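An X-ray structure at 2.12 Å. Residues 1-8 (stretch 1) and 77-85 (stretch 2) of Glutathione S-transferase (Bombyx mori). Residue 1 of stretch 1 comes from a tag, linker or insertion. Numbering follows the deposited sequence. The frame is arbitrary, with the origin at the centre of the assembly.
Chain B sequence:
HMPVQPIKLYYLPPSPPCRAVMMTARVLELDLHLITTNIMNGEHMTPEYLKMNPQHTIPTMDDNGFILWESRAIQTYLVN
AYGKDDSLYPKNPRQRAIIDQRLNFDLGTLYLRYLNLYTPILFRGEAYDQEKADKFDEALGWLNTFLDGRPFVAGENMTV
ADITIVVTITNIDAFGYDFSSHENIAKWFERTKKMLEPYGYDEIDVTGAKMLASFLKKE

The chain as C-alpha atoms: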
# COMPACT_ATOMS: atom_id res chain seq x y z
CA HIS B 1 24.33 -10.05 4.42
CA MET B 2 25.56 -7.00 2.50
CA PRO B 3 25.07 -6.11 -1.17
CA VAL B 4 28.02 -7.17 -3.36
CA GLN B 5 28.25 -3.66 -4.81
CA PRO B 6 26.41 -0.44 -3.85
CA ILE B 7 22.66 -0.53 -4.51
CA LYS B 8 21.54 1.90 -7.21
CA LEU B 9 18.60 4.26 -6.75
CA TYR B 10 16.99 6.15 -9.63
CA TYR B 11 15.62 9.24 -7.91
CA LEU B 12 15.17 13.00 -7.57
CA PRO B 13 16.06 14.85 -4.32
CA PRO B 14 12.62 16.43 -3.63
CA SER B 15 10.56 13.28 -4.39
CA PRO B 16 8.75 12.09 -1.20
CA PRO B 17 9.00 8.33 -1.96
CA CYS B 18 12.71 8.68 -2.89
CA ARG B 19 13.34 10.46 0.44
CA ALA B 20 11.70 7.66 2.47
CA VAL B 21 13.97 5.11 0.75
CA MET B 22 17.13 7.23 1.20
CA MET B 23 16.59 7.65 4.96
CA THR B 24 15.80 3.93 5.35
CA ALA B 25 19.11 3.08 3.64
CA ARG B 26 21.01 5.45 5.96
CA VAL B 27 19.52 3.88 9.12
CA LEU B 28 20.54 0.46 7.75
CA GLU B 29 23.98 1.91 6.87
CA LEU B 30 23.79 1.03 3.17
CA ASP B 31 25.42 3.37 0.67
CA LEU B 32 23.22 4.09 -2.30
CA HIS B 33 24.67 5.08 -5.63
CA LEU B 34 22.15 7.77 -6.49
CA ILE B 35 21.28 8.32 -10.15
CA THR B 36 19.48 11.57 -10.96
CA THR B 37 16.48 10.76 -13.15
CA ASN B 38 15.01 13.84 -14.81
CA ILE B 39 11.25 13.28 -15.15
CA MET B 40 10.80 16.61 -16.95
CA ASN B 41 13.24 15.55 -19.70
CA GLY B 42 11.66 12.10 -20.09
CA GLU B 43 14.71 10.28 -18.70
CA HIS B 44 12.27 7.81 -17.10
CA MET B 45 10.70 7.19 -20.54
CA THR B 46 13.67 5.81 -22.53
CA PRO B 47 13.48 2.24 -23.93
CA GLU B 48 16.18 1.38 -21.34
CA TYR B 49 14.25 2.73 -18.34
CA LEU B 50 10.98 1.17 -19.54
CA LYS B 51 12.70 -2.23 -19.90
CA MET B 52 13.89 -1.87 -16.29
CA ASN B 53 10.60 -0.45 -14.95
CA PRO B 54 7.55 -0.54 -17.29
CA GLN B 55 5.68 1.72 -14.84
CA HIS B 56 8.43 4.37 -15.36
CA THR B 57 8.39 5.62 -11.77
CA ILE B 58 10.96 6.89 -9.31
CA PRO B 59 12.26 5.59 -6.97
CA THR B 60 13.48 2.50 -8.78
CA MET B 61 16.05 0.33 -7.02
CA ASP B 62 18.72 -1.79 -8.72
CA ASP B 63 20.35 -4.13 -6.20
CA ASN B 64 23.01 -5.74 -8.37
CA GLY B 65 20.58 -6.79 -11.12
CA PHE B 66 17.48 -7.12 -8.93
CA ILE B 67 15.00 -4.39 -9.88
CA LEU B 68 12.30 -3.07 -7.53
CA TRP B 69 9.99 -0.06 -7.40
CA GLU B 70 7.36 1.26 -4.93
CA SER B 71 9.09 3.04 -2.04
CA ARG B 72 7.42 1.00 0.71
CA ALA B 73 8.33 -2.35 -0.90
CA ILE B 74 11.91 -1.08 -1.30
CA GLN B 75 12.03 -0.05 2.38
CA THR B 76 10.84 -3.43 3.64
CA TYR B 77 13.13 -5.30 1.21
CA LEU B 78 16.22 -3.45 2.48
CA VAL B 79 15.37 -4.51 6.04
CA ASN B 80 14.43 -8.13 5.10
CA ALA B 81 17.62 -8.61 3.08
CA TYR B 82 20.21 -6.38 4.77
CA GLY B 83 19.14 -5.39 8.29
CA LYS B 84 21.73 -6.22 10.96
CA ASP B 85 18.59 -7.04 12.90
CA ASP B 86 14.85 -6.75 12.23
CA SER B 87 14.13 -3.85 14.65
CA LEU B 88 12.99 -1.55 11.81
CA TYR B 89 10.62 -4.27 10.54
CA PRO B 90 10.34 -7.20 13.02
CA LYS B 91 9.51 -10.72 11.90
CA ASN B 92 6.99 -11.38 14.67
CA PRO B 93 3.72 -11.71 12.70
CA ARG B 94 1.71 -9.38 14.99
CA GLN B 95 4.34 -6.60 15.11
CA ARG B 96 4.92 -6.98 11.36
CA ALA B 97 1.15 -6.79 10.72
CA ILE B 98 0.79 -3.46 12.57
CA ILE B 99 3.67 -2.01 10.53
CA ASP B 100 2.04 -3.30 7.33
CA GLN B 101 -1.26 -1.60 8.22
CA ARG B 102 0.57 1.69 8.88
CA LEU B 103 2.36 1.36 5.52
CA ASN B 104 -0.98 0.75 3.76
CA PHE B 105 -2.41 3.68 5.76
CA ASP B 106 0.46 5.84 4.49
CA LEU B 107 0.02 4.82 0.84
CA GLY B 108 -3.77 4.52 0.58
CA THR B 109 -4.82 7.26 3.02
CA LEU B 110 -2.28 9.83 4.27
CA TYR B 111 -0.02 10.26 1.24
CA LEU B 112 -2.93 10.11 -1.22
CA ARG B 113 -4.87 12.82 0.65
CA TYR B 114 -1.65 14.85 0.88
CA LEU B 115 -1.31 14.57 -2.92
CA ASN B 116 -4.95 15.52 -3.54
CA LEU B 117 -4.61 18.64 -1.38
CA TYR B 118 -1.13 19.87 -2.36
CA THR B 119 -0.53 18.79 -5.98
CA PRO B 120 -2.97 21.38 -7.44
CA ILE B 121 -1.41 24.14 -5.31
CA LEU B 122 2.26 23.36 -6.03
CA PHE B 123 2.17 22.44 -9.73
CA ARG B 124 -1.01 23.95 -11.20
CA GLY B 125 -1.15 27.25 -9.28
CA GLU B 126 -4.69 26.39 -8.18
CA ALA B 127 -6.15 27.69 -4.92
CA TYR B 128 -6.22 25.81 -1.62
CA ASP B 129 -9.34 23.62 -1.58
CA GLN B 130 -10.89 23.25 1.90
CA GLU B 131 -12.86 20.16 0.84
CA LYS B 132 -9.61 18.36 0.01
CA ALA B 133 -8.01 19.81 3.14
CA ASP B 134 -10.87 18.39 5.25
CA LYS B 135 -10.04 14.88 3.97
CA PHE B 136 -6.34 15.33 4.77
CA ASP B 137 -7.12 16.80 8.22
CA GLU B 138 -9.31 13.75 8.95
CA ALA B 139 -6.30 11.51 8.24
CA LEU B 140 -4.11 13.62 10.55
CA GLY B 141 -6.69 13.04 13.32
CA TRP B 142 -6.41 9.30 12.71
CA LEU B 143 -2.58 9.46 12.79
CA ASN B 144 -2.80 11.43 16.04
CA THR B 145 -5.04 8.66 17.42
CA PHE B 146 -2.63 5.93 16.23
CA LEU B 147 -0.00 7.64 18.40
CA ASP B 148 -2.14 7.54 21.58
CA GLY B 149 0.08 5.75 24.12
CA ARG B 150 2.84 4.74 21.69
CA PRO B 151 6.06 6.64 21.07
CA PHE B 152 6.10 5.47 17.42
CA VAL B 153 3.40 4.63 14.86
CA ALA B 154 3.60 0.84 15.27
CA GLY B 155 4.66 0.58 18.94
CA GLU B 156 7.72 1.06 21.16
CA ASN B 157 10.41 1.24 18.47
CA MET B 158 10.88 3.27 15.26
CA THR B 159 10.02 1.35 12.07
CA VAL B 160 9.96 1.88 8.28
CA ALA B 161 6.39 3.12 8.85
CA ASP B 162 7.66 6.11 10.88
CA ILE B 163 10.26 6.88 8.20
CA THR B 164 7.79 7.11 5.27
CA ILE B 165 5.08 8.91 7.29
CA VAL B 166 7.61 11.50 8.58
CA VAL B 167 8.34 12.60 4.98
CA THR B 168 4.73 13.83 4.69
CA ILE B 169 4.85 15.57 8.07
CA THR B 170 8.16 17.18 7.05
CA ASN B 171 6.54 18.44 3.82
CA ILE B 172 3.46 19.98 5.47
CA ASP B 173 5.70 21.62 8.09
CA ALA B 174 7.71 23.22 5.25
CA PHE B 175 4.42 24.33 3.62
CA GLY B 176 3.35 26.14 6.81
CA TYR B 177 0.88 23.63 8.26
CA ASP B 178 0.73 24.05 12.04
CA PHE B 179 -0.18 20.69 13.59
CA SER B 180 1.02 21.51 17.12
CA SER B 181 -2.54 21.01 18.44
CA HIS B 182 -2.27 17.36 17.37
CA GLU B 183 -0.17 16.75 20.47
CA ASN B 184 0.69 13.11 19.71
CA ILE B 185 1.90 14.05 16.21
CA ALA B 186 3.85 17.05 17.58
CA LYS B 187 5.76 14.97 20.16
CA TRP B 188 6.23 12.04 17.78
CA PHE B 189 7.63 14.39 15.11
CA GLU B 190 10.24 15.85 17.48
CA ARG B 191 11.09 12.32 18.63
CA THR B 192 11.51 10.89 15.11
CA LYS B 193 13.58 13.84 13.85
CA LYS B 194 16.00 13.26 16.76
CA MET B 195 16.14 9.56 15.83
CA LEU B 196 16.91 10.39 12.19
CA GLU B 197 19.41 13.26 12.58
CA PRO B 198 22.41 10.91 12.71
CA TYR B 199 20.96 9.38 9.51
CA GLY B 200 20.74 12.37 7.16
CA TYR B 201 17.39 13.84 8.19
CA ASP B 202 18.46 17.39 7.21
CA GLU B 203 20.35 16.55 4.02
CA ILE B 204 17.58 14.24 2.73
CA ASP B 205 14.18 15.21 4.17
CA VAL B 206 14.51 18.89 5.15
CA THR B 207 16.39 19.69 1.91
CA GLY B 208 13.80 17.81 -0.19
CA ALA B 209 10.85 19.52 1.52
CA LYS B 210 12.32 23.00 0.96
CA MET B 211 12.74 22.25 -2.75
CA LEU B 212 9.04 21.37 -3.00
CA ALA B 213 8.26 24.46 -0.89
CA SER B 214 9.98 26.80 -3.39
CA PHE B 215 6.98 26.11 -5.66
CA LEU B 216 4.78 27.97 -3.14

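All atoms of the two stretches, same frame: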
# COMPACT_ATOMS: atom_id res chain seq x y z
N HIS B 1 25.27 -10.95 3.68
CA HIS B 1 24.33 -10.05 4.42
C HIS B 1 24.53 -8.57 4.07
O HIS B 1 23.94 -7.68 4.70
CB HIS B 1 24.41 -10.30 5.93
CG HIS B 1 25.80 -10.25 6.49
ND1 HIS B 1 26.34 -9.11 7.05
CD2 HIS B 1 26.76 -11.20 6.58
CE1 HIS B 1 27.57 -9.37 7.46
NE2 HIS B 1 27.85 -10.63 7.18
N MET B 2 25.37 -8.32 3.08
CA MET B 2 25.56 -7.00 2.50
C MET B 2 25.49 -7.12 0.98
O MET B 2 25.81 -8.18 0.44
CB MET B 2 26.90 -6.41 2.94
CG MET B 2 26.83 -5.62 4.23
SD MET B 2 26.21 -3.95 3.95
CE MET B 2 25.43 -3.61 5.52
N PRO B 3 25.05 -6.05 0.29
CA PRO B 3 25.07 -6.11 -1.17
C PRO B 3 26.50 -6.21 -1.69
O PRO B 3 27.42 -5.68 -1.07
CB PRO B 3 24.42 -4.79 -1.59
CG PRO B 3 24.53 -3.90 -0.41
CD PRO B 3 24.46 -4.79 0.78
N VAL B 4 26.68 -6.89 -2.82
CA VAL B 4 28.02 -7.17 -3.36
C VAL B 4 28.66 -5.93 -3.99
O VAL B 4 29.89 -5.83 -4.07
CB VAL B 4 28.05 -8.39 -4.32
CG1 VAL B 4 27.62 -9.66 -3.58
CG2 VAL B 4 27.19 -8.17 -5.56
N GLN B 5 27.82 -5.00 -4.43
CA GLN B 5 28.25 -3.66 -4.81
C GLN B 5 27.14 -2.70 -4.35
O GLN B 5 26.04 -3.16 -4.03
CB GLN B 5 28.54 -3.58 -6.32
CG GLN B 5 27.36 -3.22 -7.21
CD GLN B 5 27.39 -3.94 -8.56
OE1 GLN B 5 28.45 -4.27 -9.08
NE2 GLN B 5 26.21 -4.19 -9.11
N PRO B 6 27.43 -1.39 -4.29
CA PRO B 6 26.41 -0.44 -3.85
C PRO B 6 25.10 -0.55 -4.63
O PRO B 6 25.12 -0.69 -5.86
CB PRO B 6 27.06 0.92 -4.11
CG PRO B 6 28.51 0.65 -3.94
CD PRO B 6 28.73 -0.73 -4.49
N ILE B 7 23.99 -0.52 -3.91
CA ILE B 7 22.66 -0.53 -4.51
C ILE B 7 22.44 0.79 -5.24
O ILE B 7 22.85 1.85 -4.76
CB ILE B 7 21.56 -0.77 -3.44
CG1 ILE B 7 21.73 -2.15 -2.81
CG2 ILE B 7 20.18 -0.62 -4.05
CD1 ILE B 7 20.93 -2.37 -1.53
N LYS B 8 21.83 0.71 -6.42
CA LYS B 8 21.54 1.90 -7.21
C LYS B 8 20.11 2.37 -6.96
O LYS B 8 19.20 1.55 -6.83
CB LYS B 8 21.77 1.64 -8.70
CG LYS B 8 23.24 1.52 -9.08
CD LYS B 8 23.43 1.13 -10.54
CE LYS B 8 24.88 0.76 -10.81
NZ LYS B 8 25.10 0.32 -12.22
N TYR B 77 12.10 -4.43 1.81
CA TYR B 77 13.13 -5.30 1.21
C TYR B 77 14.52 -5.05 1.79
O TYR B 77 15.25 -6.01 2.07
CB TYR B 77 13.17 -5.16 -0.32
CG TYR B 77 14.40 -5.80 -0.94
CD1 TYR B 77 14.55 -7.19 -0.97
CD2 TYR B 77 15.42 -5.02 -1.49
CE1 TYR B 77 15.67 -7.79 -1.52
CE2 TYR B 77 16.56 -5.61 -2.05
CZ TYR B 77 16.67 -7.00 -2.07
OH TYR B 77 17.79 -7.59 -2.62
N LEU B 78 14.90 -3.78 1.95
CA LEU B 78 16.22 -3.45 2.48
C LEU B 78 16.39 -3.98 3.90
O LEU B 78 17.47 -4.47 4.25
CB LEU B 78 16.48 -1.94 2.41
CG LEU B 78 16.52 -1.26 1.03
CD1 LEU B 78 16.78 0.23 1.16
CD2 LEU B 78 17.53 -1.90 0.09
N VAL B 79 15.33 -3.92 4.70
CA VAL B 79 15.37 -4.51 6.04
C VAL B 79 15.38 -6.05 6.00
O VAL B 79 16.22 -6.67 6.66
CB VAL B 79 14.24 -3.98 6.97
CG1 VAL B 79 14.39 -4.55 8.38
CG2 VAL B 79 14.26 -2.45 7.02
N ASN B 80 14.48 -6.66 5.22
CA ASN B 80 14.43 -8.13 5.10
C ASN B 80 15.75 -8.74 4.64
O ASN B 80 16.18 -9.77 5.16
CB ASN B 80 13.31 -8.58 4.15
CG ASN B 80 11.92 -8.37 4.72
OD1 ASN B 80 11.73 -8.27 5.94
ND2 ASN B 80 10.93 -8.30 3.84
N ALA B 81 16.39 -8.09 3.67
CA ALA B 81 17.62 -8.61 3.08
C ALA B 81 18.90 -8.18 3.79
O ALA B 81 19.86 -8.96 3.84
CB ALA B 81 17.68 -8.24 1.60
N TYR B 82 18.93 -6.96 4.33
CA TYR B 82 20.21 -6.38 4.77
C TYR B 82 20.26 -5.79 6.17
O TYR B 82 21.31 -5.28 6.59
CB TYR B 82 20.69 -5.34 3.75
CG TYR B 82 20.89 -5.91 2.37
CD1 TYR B 82 21.78 -6.96 2.14
CD2 TYR B 82 20.19 -5.39 1.28
CE1 TYR B 82 21.96 -7.49 0.87
CE2 TYR B 82 20.37 -5.91 0.00
CZ TYR B 82 21.26 -6.96 -0.19
OH TYR B 82 21.44 -7.48 -1.45
N GLY B 83 19.16 -5.85 6.91
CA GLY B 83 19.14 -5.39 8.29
C GLY B 83 20.10 -6.21 9.14
O GLY B 83 20.18 -7.43 9.00
N LYS B 84 20.84 -5.53 10.02
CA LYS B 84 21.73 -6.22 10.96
C LYS B 84 20.88 -6.93 12.00
O LYS B 84 21.31 -7.90 12.63
CB LYS B 84 22.70 -5.24 11.63
CG LYS B 84 23.39 -4.28 10.67
CD LYS B 84 23.95 -4.99 9.44
CE LYS B 84 24.37 -3.99 8.39
NZ LYS B 84 25.64 -3.30 8.77
N ASP B 85 19.67 -6.41 12.17
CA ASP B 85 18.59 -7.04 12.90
C ASP B 85 17.28 -6.61 12.25
O ASP B 85 17.29 -5.87 11.26
CB ASP B 85 18.64 -6.67 14.39
CG ASP B 85 18.46 -5.17 14.64
OD1 ASP B 85 18.55 -4.76 15.82
OD2 ASP B 85 18.25 -4.39 13.68
O HOH W 1 23.73 -7.95 -3.72

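One aromatic ring carries most of this contact, and no direct hydrogen bond joins the two stretches. Y82, in the last turn of its helix, has a CA-to-CB bond that runs sideways to the N-terminal segment, yet its m rotamer (chi1 -59°) brings the ring within reach of four residues there. P3 lies over one face: its CD sits 3.8 Å from the centroid of the Y82 ring, 16° off the normal, a CH-pi contact that suits a proline, whose CD is polarised by the adjoining nitrogen. At the ring's edge, H1 O approaches Y82 CD1 at 3.4 Å; H1 is a tag residue, so this part belongs to the construct.

The CA-to-CB bond of I7 points toward the helix, and I7 makes the buried part of the contact. I7 CD1 packs 3.8 Å from L78 CD2 and 3.9 Å from Y82 CE2, so a single methyl touches side chains one helical turn apart. The backbone hydrogen bond from Y82 N to L78 O, 2.9 Å, spans that same turn.

Polar linkage is indirect: a water accepts from V4 N and donates to Y82 OH, both at 3.3 Å. At the exposed margin, M2 CE lies just 3.1 Å from K84 CE, shorter than a normal aliphatic contact and so not to be copied as good packing. The rule: an aromatic ring near the helix end, proline on its face, an aliphatic anchor reaching both ring and L78.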